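Local coordinates for protein putative transcription regulator (Lactobacillus plantarum WCFS1, PDB 3COL) that probably binds DNA as a dimer and regulates transcription, as a member of the TetR family with a helix-turn-helix DNA-binding domain, at residues A[160-165]-A[186-191]; A[136-141]-A[154-159]; A[99-104]-A[168-173]; A[97-100]-A[106-109]. One frame throughout, in Å; residues are numbered along the deposited sequence. Where two conformers were deposited one is given.

Contact 1. Residues A[160-165]-A[186-191]; sequences FSTIHT and FQMIWD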
loop_
_atom_site.group_PDB
_atom_site.type_symbol
_atom_site.label_atom_id
_atom_site.label_comp_id
_atom_site.label_asym_id
_atom_site.label_seq_id
_atom_site.Cartn_x
_atom_site.Cartn_y
_atom_site.Cartn_z
ATOM N N PHE A 160 -6.164 5.982 -0.564
ATOM C CA PHE A 160 -5.813 5.109 0.533
ATOM C C PHE A 160 -4.333 5.010 0.794
ATOM O O PHE A 160 -3.902 5.000 1.966
ATOM C CB PHE A 160 -6.485 3.730 0.366
ATOM C CG PHE A 160 -7.911 3.751 0.818
ATOM C CD1 PHE A 160 -8.259 3.267 2.064
ATOM C CD2 PHE A 160 -8.903 4.348 0.019
ATOM C CE1 PHE A 160 -9.578 3.328 2.489
ATOM C CE2 PHE A 160 -10.195 4.420 0.436
ATOM C CZ PHE A 160 -10.545 3.922 1.677
ATOM N N SER A 161 -3.542 4.937 -0.280
ATOM C CA SER A 161 -2.079 4.787 -0.125
ATOM C C SER A 161 -1.418 6.001 0.516
ATOM O O SER A 161 -0.582 5.853 1.403
ATOM C CB SER A 161 -1.412 4.444 -1.448
ATOM O OG SER A 161 -0.008 4.529 -1.333
ATOM N N THR A 162 -1.828 7.190 0.088
ATOM C CA THR A 162 -1.320 8.473 0.634
ATOM C C THR A 162 -1.692 8.633 2.121
ATOM O O THR A 162 -0.843 8.984 2.918
ATOM C CB THR A 162 -1.856 9.694 -0.158
ATOM O OG1 THR A 162 -1.464 9.554 -1.534
ATOM C CG2 THR A 162 -1.320 11.044 0.381
ATOM N N ILE A 163 -2.960 8.373 2.460
ATOM C CA ILE A 163 -3.389 8.422 3.842
ATOM C C ILE A 163 -2.709 7.343 4.674
ATOM O O ILE A 163 -2.317 7.583 5.813
ATOM C CB ILE A 163 -4.935 8.372 3.944
ATOM C CG1 ILE A 163 -5.516 9.696 3.402
ATOM C CG2 ILE A 163 -5.377 8.058 5.372
ATOM C CD1 ILE A 163 -7.062 9.668 3.145
ATOM N N HIS A 164 -2.556 6.147 4.114
ATOM C CA HIS A 164 -1.921 5.100 4.873
ATOM C C HIS A 164 -0.459 5.446 5.211
ATOM O O HIS A 164 -0.066 5.315 6.348
ATOM C CB HIS A 164 -2.026 3.755 4.149
ATOM C CG HIS A 164 -1.564 2.609 4.975
ATOM N ND1 HIS A 164 -1.042 1.463 4.429
ATOM C CD2 HIS A 164 -1.535 2.431 6.315
ATOM C CE1 HIS A 164 -0.701 0.630 5.399
ATOM N NE2 HIS A 164 -0.988 1.195 6.549
ATOM N N THR A 165 0.319 5.885 4.217
ATOM C CA THR A 165 1.720 6.285 4.400
ATOM C C THR A 165 1.848 7.397 5.448
ATOM O O THR A 165 2.696 7.340 6.337
ATOM C CB THR A 165 2.370 6.722 3.071
ATOM O OG1 THR A 165 2.260 5.667 2.096
ATOM C CG2 THR A 165 3.854 7.032 3.251
ATOM N N PHE A 186 -4.496 16.554 1.339
ATOM C CA PHE A 186 -5.559 16.538 0.321
ATOM C C PHE A 186 -5.112 17.267 -0.937
ATOM O O PHE A 186 -5.572 16.942 -2.014
ATOM C CB PHE A 186 -6.859 17.189 0.836
ATOM C CG PHE A 186 -8.038 17.035 -0.128
ATOM C CD1 PHE A 186 -8.480 15.762 -0.519
ATOM C CD2 PHE A 186 -8.691 18.138 -0.632
ATOM C CE1 PHE A 186 -9.541 15.615 -1.409
ATOM C CE2 PHE A 186 -9.767 18.001 -1.505
ATOM C CZ PHE A 186 -10.188 16.750 -1.898
ATOM N N GLN A 187 -4.214 18.249 -0.828
ATOM C CA GLN A 187 -3.732 18.897 -2.061
ATOM C C GLN A 187 -3.050 17.859 -3.016
ATOM O O GLN A 187 -3.311 17.827 -4.235
ATOM C CB GLN A 187 -2.813 20.067 -1.747
ATOM C CG GLN A 187 -2.530 20.967 -2.964
ATOM C CD GLN A 187 -1.383 21.929 -2.689
ATOM O OE1 GLN A 187 -0.307 21.529 -2.192
ATOM N NE2 GLN A 187 -1.613 23.199 -2.960
HETATM N N MSE A 188 -2.211 16.994 -2.463
HETATM C CA MSE A 188 -1.594 15.924 -3.280
HETATM C C MSE A 188 -2.659 14.946 -3.863
HETATM O O MSE A 188 -2.662 14.651 -5.056
HETATM C CB MSE A 188 -0.537 15.160 -2.488
HETATM C CG MSE A 188 -0.262 13.760 -3.114
HETATM SE SE MSE A 188 1.220 12.868 -2.231
HETATM C CE MSE A 188 2.753 13.695 -3.086
ATOM N N ILE A 189 -3.571 14.468 -3.015
ATOM C CA ILE A 189 -4.595 13.489 -3.422
ATOM C C ILE A 189 -5.554 14.053 -4.461
ATOM O O ILE A 189 -5.852 13.395 -5.447
ATOM C CB ILE A 189 -5.379 12.979 -2.197
ATOM C CG1 ILE A 189 -4.453 12.173 -1.256
ATOM C CG2 ILE A 189 -6.648 12.208 -2.623
ATOM C CD1 ILE A 189 -5.080 11.920 0.109
ATOM N N TRP A 190 -6.028 15.280 -4.229
ATOM C CA TRP A 190 -6.972 15.932 -5.146
ATOM C C TRP A 190 -6.331 16.294 -6.484
ATOM O O TRP A 190 -6.946 16.099 -7.531
ATOM C CB TRP A 190 -7.651 17.184 -4.493
ATOM C CG TRP A 190 -8.700 17.878 -5.395
ATOM C CD1 TRP A 190 -8.696 19.193 -5.806
ATOM C CD2 TRP A 190 -9.879 17.284 -5.999
ATOM N NE1 TRP A 190 -9.781 19.442 -6.602
ATOM C CE2 TRP A 190 -10.514 18.295 -6.756
ATOM C CE3 TRP A 190 -10.435 15.983 -5.998
ATOM C CZ2 TRP A 190 -11.700 18.063 -7.476
ATOM C CZ3 TRP A 190 -11.595 15.746 -6.716
ATOM C CH2 TRP A 190 -12.223 16.777 -7.454
ATOM N N ASP A 191 -5.125 16.863 -6.462
ATOM C CA ASP A 191 -4.339 17.040 -7.720
ATOM C C ASP A 191 -4.192 15.724 -8.518
ATOM O O ASP A 191 -4.346 15.707 -9.757
ATOM C CB ASP A 191 -2.939 17.621 -7.450
ATOM C CG ASP A 191 -2.988 19.077 -7.014
ATOM O OD1 ASP A 191 -4.087 19.651 -7.058
ATOM O OD2 ASP A 191 -1.938 19.644 -6.625
#
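T162 and I189 meet where two helices run side by side, and the aromatic rings stand off from that seam. F186 directs its CB away from 160-165; one face of its ring carries W190 CB, 3.6 Å above the plane and displaced toward the rim, and the ring of F182 packs against it with the planes about 15° apart. At the seam, T162 CG2 lies 3.7 Å from I189 CG1, the two side chains sliding past each other in opposite directions. The threonine torsion (chi1 -58°) sets OG1 beside its own backbone N, where it hydrogen-bonds V158 O one turn back, and presents the methyl to the isoleucine. The axes of the segments 160-165 and 186-191 approach to 10.3 Å, with their directions 163° apart, a nearly antiparallel pair that meets the second subunit, consistent with the four-helix bundle by which TetR-family proteins dimerise. I163 crosses I189 at about a right angle, its CG1 4.0 Å from I189 CD1. Cutting I189 back to an alanine would probably open a gap beside T162 and deprive I163 CG1 of this apolar partner. M188, a selenomethionine, brings SE to 4.1 Å from T162 CG2, while also packing on H155 of the second subunit.

Contact 2. Residues A[136-141]-A[154-159]; sequences NLLTAA and LHMGVV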
loop_
_atom_site.group_PDB
_atom_site.type_symbol
_atom_site.label_atom_id
_atom_site.label_comp_id
_atom_site.label_asym_id
_atom_site.label_seq_id
_atom_site.Cartn_x
_atom_site.Cartn_y
_atom_site.Cartn_z
ATOM N N ASN A 136 -19.794 4.427 -7.201
ATOM C CA ASN A 136 -20.752 5.226 -7.963
ATOM C C ASN A 136 -20.411 6.698 -7.997
ATOM O O ASN A 136 -20.559 7.365 -9.038
ATOM C CB ASN A 136 -22.188 5.022 -7.432
ATOM C CG ASN A 136 -22.758 3.650 -7.795
ATOM O OD1 ASN A 136 -22.041 2.782 -8.295
ATOM N ND2 ASN A 136 -24.055 3.460 -7.562
ATOM N N LEU A 137 -19.933 7.206 -6.869
ATOM C CA LEU A 137 -19.527 8.613 -6.783
ATOM C C LEU A 137 -18.351 8.866 -7.735
ATOM O O LEU A 137 -18.329 9.860 -8.437
ATOM C CB LEU A 137 -19.120 8.971 -5.349
ATOM C CG LEU A 137 -18.461 10.323 -5.015
ATOM C CD1 LEU A 137 -19.300 11.489 -5.573
ATOM C CD2 LEU A 137 -18.259 10.435 -3.467
ATOM N N LEU A 138 -17.372 7.958 -7.719
ATOM C CA LEU A 138 -16.168 8.139 -8.522
ATOM C C LEU A 138 -16.485 8.017 -10.011
ATOM O O LEU A 138 -16.074 8.856 -10.804
ATOM C CB LEU A 138 -15.028 7.205 -8.056
ATOM C CG LEU A 138 -14.558 7.505 -6.624
ATOM C CD1 LEU A 138 -13.426 6.614 -6.225
ATOM C CD2 LEU A 138 -14.090 8.932 -6.504
ATOM N N THR A 139 -17.272 7.020 -10.396
ATOM C CA THR A 139 -17.669 6.895 -11.815
ATOM C C THR A 139 -18.461 8.103 -12.323
ATOM O O THR A 139 -18.240 8.593 -13.457
ATOM C CB THR A 139 -18.401 5.540 -12.136
ATOM O OG1 THR A 139 -19.654 5.483 -11.446
ATOM C CG2 THR A 139 -17.579 4.388 -11.665
ATOM N N ALA A 140 -19.360 8.610 -11.481
ATOM C CA ALA A 140 -20.109 9.823 -11.816
ATOM C C ALA A 140 -19.171 11.017 -12.012
ATOM O O ALA A 140 -19.314 11.771 -12.963
ATOM C CB ALA A 140 -21.162 10.121 -10.749
ATOM N N ALA A 141 -18.156 11.124 -11.148
ATOM C CA ALA A 141 -17.145 12.171 -11.267
ATOM C C ALA A 141 -16.301 11.989 -12.544
ATOM O O ALA A 141 -15.909 12.970 -13.192
ATOM C CB ALA A 141 -16.249 12.196 -9.987
ATOM N N LEU A 154 -7.444 3.199 -9.342
ATOM C CA LEU A 154 -6.324 4.146 -9.261
ATOM C C LEU A 154 -6.623 5.375 -8.398
ATOM O O LEU A 154 -5.769 5.835 -7.638
ATOM C CB LEU A 154 -5.844 4.609 -10.641
ATOM C CG LEU A 154 -5.109 3.674 -11.611
ATOM C CD1 LEU A 154 -4.013 4.411 -12.432
ATOM C CD2 LEU A 154 -4.532 2.548 -10.949
ATOM N N HIS A 155 -7.832 5.902 -8.541
ATOM C CA HIS A 155 -8.371 6.943 -7.673
ATOM C C HIS A 155 -8.473 6.513 -6.203
ATOM O O HIS A 155 -7.990 7.230 -5.309
ATOM C CB HIS A 155 -9.732 7.385 -8.194
ATOM C CG HIS A 155 -9.646 8.239 -9.424
ATOM N ND1 HIS A 155 -10.078 7.817 -10.672
ATOM C CD2 HIS A 155 -9.164 9.487 -9.597
ATOM C CE1 HIS A 155 -9.864 8.780 -11.560
ATOM N NE2 HIS A 155 -9.317 9.804 -10.923
HETATM N N MSE A 156 -9.110 5.358 -5.970
HETATM C CA MSE A 156 -9.140 4.707 -4.645
HETATM C C MSE A 156 -7.736 4.532 -4.074
HETATM O O MSE A 156 -7.473 4.844 -2.918
HETATM C CB MSE A 156 -9.803 3.328 -4.752
HETATM C CG MSE A 156 -11.315 3.382 -4.930
HETATM SE SE MSE A 156 -12.126 4.321 -3.425
HETATM C CE MSE A 156 -11.938 2.940 -2.041
ATOM N N GLY A 157 -6.844 4.031 -4.915
ATOM C CA GLY A 157 -5.443 3.727 -4.553
ATOM C C GLY A 157 -4.673 4.940 -4.057
ATOM O O GLY A 157 -3.987 4.860 -3.026
ATOM N N VAL A 158 -4.777 6.065 -4.764
ATOM C CA VAL A 158 -4.095 7.283 -4.347
ATOM C C VAL A 158 -4.617 7.832 -2.997
ATOM O O VAL A 158 -3.816 8.272 -2.152
ATOM C CB VAL A 158 -4.061 8.385 -5.471
ATOM C CG1 VAL A 158 -5.462 8.952 -5.785
ATOM C CG2 VAL A 158 -3.176 9.529 -5.025
ATOM N N VAL A 159 -5.944 7.794 -2.805
ATOM C CA VAL A 159 -6.579 8.149 -1.556
ATOM C C VAL A 159 -6.049 7.284 -0.419
ATOM O O VAL A 159 -5.572 7.785 0.606
ATOM C CB VAL A 159 -8.119 7.984 -1.656
ATOM C CG1 VAL A 159 -8.827 8.183 -0.231
ATOM C CG2 VAL A 159 -8.668 8.970 -2.636
#
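L138 CD1 is the atom that reaches across, ending 3.8 Å from the selenium SE of M156, a selenomethionine, and 4.1 Å from its CG. The two side chains cross at about a right angle, so a leucine methyl rests against the flank of the bent M156 chain. M156 has two conformers, so the exact selenium contact is uncertain. The same leucine methyl also comes within 4.3 Å of H155 CB, so L138 bears on two consecutive residues of the opposite helix. Its extended outer torsion (chi2 -178°) carries CD1 straight out from the 136-141 backbone; the nearest CA atoms, those of L138 and H155, remain 7.9 Å apart. Behind this first shell, L138 also packs on I147, V152 and M193. H155 packs on I147 and K148, and its NE2 makes a weak hydrogen bond to the carbonyl oxygen of M193. A141 holds the loop after its own helix through backbone bonding to I147. Helix 133-143 thus leans on the early turns of helix 152-171, with L137 and A141 turned to helix 85-102, M156 touching Y92 of that helix, V159 packing on I189 of helix 182-193, and V158 meeting V158 of the second subunit.

Contact 3. Residues A[99-104]-A[168-173]; sequences YSLANP and TNISKG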
loop_
_atom_site.group_PDB
_atom_site.type_symbol
_atom_site.label_atom_id
_atom_site.label_comp_id
_atom_site.label_asym_id
_atom_site.label_seq_id
_atom_site.Cartn_x
_atom_site.Cartn_y
_atom_site.Cartn_z
ATOM N N TYR A 99 -10.528 9.031 9.957
ATOM C CA TYR A 99 -10.650 7.621 10.355
ATOM C C TYR A 99 -9.293 6.955 10.546
ATOM O O TYR A 99 -9.046 6.318 11.562
ATOM C CB TYR A 99 -11.481 6.778 9.374
ATOM C CG TYR A 99 -11.395 5.327 9.781
ATOM C CD1 TYR A 99 -12.077 4.868 10.922
ATOM C CD2 TYR A 99 -10.566 4.434 9.106
ATOM C CE1 TYR A 99 -11.967 3.568 11.327
ATOM C CE2 TYR A 99 -10.448 3.123 9.519
ATOM C CZ TYR A 99 -11.150 2.700 10.624
ATOM O OH TYR A 99 -11.044 1.394 11.057
ATOM N N SER A 100 -8.423 7.098 9.548
ATOM C CA SER A 100 -7.124 6.478 9.598
ATOM C C SER A 100 -6.246 6.989 10.751
ATOM O O SER A 100 -5.597 6.200 11.424
ATOM C CB SER A 100 -6.410 6.611 8.240
ATOM O OG SER A 100 -5.159 5.908 8.249
ATOM N N LEU A 101 -6.178 8.299 10.967
ATOM C CA LEU A 101 -5.336 8.821 12.042
ATOM C C LEU A 101 -5.816 8.405 13.415
ATOM O O LEU A 101 -5.012 8.301 14.353
ATOM C CB LEU A 101 -5.256 10.353 11.982
ATOM C CG LEU A 101 -4.615 10.954 10.739
ATOM C CD1 LEU A 101 -4.718 12.467 10.735
ATOM C CD2 LEU A 101 -3.158 10.564 10.735
ATOM N N ALA A 102 -7.123 8.183 13.525
ATOM C CA ALA A 102 -7.772 7.824 14.805
ATOM C C ALA A 102 -7.670 6.324 15.065
ATOM O O ALA A 102 -7.787 5.900 16.209
ATOM C CB ALA A 102 -9.228 8.265 14.802
ATOM N N ASN A 103 -7.469 5.557 13.974
ATOM C CA ASN A 103 -7.264 4.091 13.929
ATOM C C ASN A 103 -6.010 3.716 13.121
ATOM O O ASN A 103 -6.097 3.157 12.042
ATOM C CB ASN A 103 -8.480 3.400 13.305
ATOM C CG ASN A 103 -9.777 3.800 13.990
ATOM O OD1 ASN A 103 -10.242 3.131 14.929
ATOM N ND2 ASN A 103 -10.345 4.922 13.561
ATOM N N PRO A 104 -4.831 3.991 13.682
ATOM C CA PRO A 104 -3.537 3.940 12.976
ATOM C C PRO A 104 -3.103 2.586 12.419
ATOM O O PRO A 104 -2.167 2.563 11.622
ATOM C CB PRO A 104 -2.526 4.429 14.010
ATOM C CG PRO A 104 -3.352 5.061 15.133
ATOM C CD PRO A 104 -4.698 4.390 15.099
ATOM N N THR A 168 1.225 5.843 8.995
ATOM C CA THR A 168 2.338 5.069 9.515
ATOM C C THR A 168 3.557 5.972 9.751
ATOM O O THR A 168 4.314 5.740 10.683
ATOM C CB THR A 168 2.680 3.851 8.589
ATOM O OG1 THR A 168 3.065 4.333 7.317
ATOM C CG2 THR A 168 1.479 2.950 8.369
ATOM N N ASN A 169 3.730 7.019 8.941
ATOM C CA ASN A 169 4.799 8.001 9.217
ATOM C C ASN A 169 4.631 8.591 10.617
ATOM O O ASN A 169 5.615 8.769 11.369
ATOM C CB ASN A 169 4.796 9.162 8.202
ATOM C CG ASN A 169 5.452 8.826 6.864
ATOM O OD1 ASN A 169 6.184 7.856 6.729
ATOM N ND2 ASN A 169 5.167 9.665 5.843
ATOM N N ILE A 170 3.383 8.893 10.979
ATOM C CA ILE A 170 3.103 9.444 12.313
ATOM C C ILE A 170 3.362 8.397 13.416
ATOM O O ILE A 170 3.930 8.728 14.455
ATOM C CB ILE A 170 1.685 10.110 12.380
ATOM C CG1 ILE A 170 1.670 11.410 11.537
ATOM C CG2 ILE A 170 1.231 10.420 13.860
ATOM C CD1 ILE A 170 0.279 11.825 11.076
ATOM N N SER A 171 2.979 7.138 13.186
ATOM C CA SER A 171 3.249 6.066 14.168
ATOM C C SER A 171 4.729 5.781 14.358
ATOM O O SER A 171 5.143 5.323 15.426
ATOM C CB SER A 171 2.540 4.743 13.764
ATOM O OG SER A 171 1.160 4.981 13.622
ATOM N N LYS A 172 5.509 6.009 13.301
ATOM C CA LYS A 172 6.960 5.772 13.304
ATOM C C LYS A 172 7.772 6.938 13.883
ATOM O O LYS A 172 9.005 6.894 13.924
ATOM C CB LYS A 172 7.426 5.475 11.882
ATOM C CG LYS A 172 7.336 3.962 11.578
ATOM C CD LYS A 172 6.700 3.661 10.241
ATOM C CE LYS A 172 7.635 3.871 9.065
ATOM N NZ LYS A 172 7.211 2.908 7.947
ATOM N N GLY A 173 7.072 7.973 14.314
ATOM C CA GLY A 173 7.701 9.148 14.870
ATOM C C GLY A 173 8.409 9.992 13.840
ATOM O O GLY A 173 9.302 10.730 14.192
HETATM O O HOH W 1 0.365 2.982 11.851
#
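L101 and I170 form the close-packed part of this contact between two helix ends. The side chains cross at about a right angle and bring L101 CD2 to 3.7 Å from I170 CD1. For both residues the first torsion sets the chain anti to the carbonyl carbon (chi1 -63° for L101), and the long apolar branches converge although the CA atoms stay 8.5 Å apart. T167 and Q177 add to the packing on L101, and Y175 to that on I170. The other half is looser and lies at the surface. There P104 CB rests 3.7 Å from S171 OG, and a water bridges the same two residues, donating to P104 O at 2.6 Å and lying 2.8 Å from S171 OG. Both helices finish here. In the first, N103 folds its amide back so that ND2 donates to Y99 O at 2.8 Å in a nearly straight bond (173°), and N103 N donates to that oxygen as well. In the second, G173 with positive phi closes a Schellman motif. With the direct hydrogen bonds made within each helix end, the link between the segments is apolar on one side and water-mediated on the other.

Contact 4. Residues A[97-100]-A[106-109]; sequences YDYS and SLTI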
loop_
_atom_site.group_PDB
_atom_site.type_symbol
_atom_site.label_atom_id
_atom_site.label_comp_id
_atom_site.label_asym_id
_atom_site.label_seq_id
_atom_site.Cartn_x
_atom_site.Cartn_y
_atom_site.Cartn_z
ATOM N N TYR A 97 -9.272 10.067 5.961
ATOM C CA TYR A 97 -8.161 10.720 6.655
ATOM C C TYR A 97 -8.340 10.747 8.165
ATOM O O TYR A 97 -7.466 10.261 8.898
ATOM C CB TYR A 97 -7.974 12.137 6.088
ATOM C CG TYR A 97 -6.889 12.974 6.703
ATOM C CD1 TYR A 97 -5.593 12.968 6.183
ATOM C CD2 TYR A 97 -7.173 13.816 7.800
ATOM C CE1 TYR A 97 -4.572 13.778 6.771
ATOM C CE2 TYR A 97 -6.179 14.635 8.385
ATOM C CZ TYR A 97 -4.881 14.605 7.862
ATOM O OH TYR A 97 -3.894 15.391 8.452
ATOM N N ASP A 98 -9.472 11.282 8.634
ATOM C CA ASP A 98 -9.749 11.319 10.087
ATOM C C ASP A 98 -9.793 9.908 10.650
ATOM O O ASP A 98 -9.199 9.644 11.716
ATOM C CB ASP A 98 -11.092 11.988 10.392
ATOM C CG ASP A 98 -11.102 13.490 10.088
ATOM O OD1 ASP A 98 -10.026 14.125 10.018
ATOM O OD2 ASP A 98 -12.222 14.033 9.962
ATOM N N TYR A 99 -10.528 9.031 9.957
ATOM C CA TYR A 99 -10.650 7.621 10.355
ATOM C C TYR A 99 -9.293 6.955 10.546
ATOM O O TYR A 99 -9.046 6.318 11.562
ATOM C CB TYR A 99 -11.481 6.778 9.374
ATOM C CG TYR A 99 -11.395 5.327 9.781
ATOM C CD1 TYR A 99 -12.077 4.868 10.922
ATOM C CD2 TYR A 99 -10.566 4.434 9.106
ATOM C CE1 TYR A 99 -11.967 3.568 11.327
ATOM C CE2 TYR A 99 -10.448 3.123 9.519
ATOM C CZ TYR A 99 -11.150 2.700 10.624
ATOM O OH TYR A 99 -11.044 1.394 11.057
ATOM N N SER A 100 -8.423 7.098 9.548
ATOM C CA SER A 100 -7.124 6.478 9.598
ATOM C C SER A 100 -6.246 6.989 10.751
ATOM O O SER A 100 -5.597 6.200 11.424
ATOM C CB SER A 100 -6.410 6.611 8.240
ATOM O OG SER A 100 -5.159 5.908 8.249
ATOM N N SER A 106 -5.607 0.368 11.197
ATOM C CA SER A 106 -6.751 -0.187 10.479
ATOM C C SER A 106 -6.445 -0.440 9.013
ATOM O O SER A 106 -6.644 -1.543 8.499
ATOM C CB SER A 106 -7.989 0.705 10.667
ATOM O OG SER A 106 -9.136 0.011 10.240
ATOM N N LEU A 107 -5.889 0.565 8.344
ATOM C CA LEU A 107 -5.582 0.442 6.941
ATOM C C LEU A 107 -4.519 -0.613 6.718
ATOM O O LEU A 107 -4.565 -1.348 5.742
ATOM C CB LEU A 107 -5.164 1.811 6.373
ATOM C CG LEU A 107 -6.273 2.682 5.767
ATOM C CD1 LEU A 107 -7.299 2.990 6.756
ATOM C CD2 LEU A 107 -5.709 4.009 5.194
ATOM N N THR A 108 -3.569 -0.712 7.644
ATOM C CA THR A 108 -2.534 -1.743 7.566
ATOM C C THR A 108 -3.174 -3.132 7.603
ATOM O O THR A 108 -2.813 -4.010 6.795
ATOM C CB THR A 108 -1.509 -1.607 8.727
ATOM O OG1 THR A 108 -0.827 -0.349 8.609
ATOM C CG2 THR A 108 -0.465 -2.764 8.705
ATOM N N ILE A 109 -4.134 -3.322 8.518
ATOM C CA ILE A 109 -4.790 -4.622 8.684
ATOM C C ILE A 109 -5.547 -5.001 7.406
ATOM O O ILE A 109 -5.396 -6.126 6.917
ATOM C CB ILE A 109 -5.754 -4.609 9.895
ATOM C CG1 ILE A 109 -4.969 -4.610 11.227
ATOM C CG2 ILE A 109 -6.766 -5.801 9.846
ATOM C CD1 ILE A 109 -5.781 -4.050 12.385
HETATM O O HOH W 2 -5.224 3.315 9.491
#
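Y99 and S100, near the end of helix 85-102, face S106 and L107 at the start of helix 106-117 across a short connection, with the CA atoms of S100 and S106 6.7 Å apart. The tyrosine stretches its ring away from its own backbone N (chi1 173°), bringing the phenol to S106. Y99 OH donates to S106 OG, which lies at the ring edge and in its plane; the separation of 2.5 Å is very short and its exact value doubtful. S106 OG is also hydrogen-bonded to E65 OE1, and Y99 OH has a weak bond from R68 NH1. A phenylalanine in place of Y99 would keep the ring but would probably leave S106 OG without its hydroxyl donor and R68 without this acceptor. Further along the same ring edge, Y99 CE2 touches L107 CD1 at 4.2 Å. L107 CD2 lies 3.6 Å from S100 OG, whose direct polar partner is T167 OG1. A water ties the two helices again, 2.9 Å from S100 OG and accepting from L107 N at 3.1 Å. With E65 and R68 engaged and I109 packing on helices 11-26 and 54-67, this corner probably lies where the core of a TetR-type regulator meets its DNA-binding domain.

Overall arrangement
Helix 152-171 supplies one side of contacts 1, 2 and 3, and contact 4 is tied to it from alongside. Contacts 3 and 4 share Y99 and S100, with centres about 7 Å apart. Contact 1 abuts both: I163 CG2 packs 3.4 Å from S100 CB, and H164 NE2 lies 2.6 Å from T108 OG1, probably a hydrogen bond. On its other flank it meets contact 2, where I189 CG2 is 3.8 Å from V159 CG2. Contacts 2 and 3 do not touch, their centres being about 23 Å apart. Contacts 1, 2 and 3 all reach the second subunit, whereas contact 4 adjoins the probable DNA-binding end.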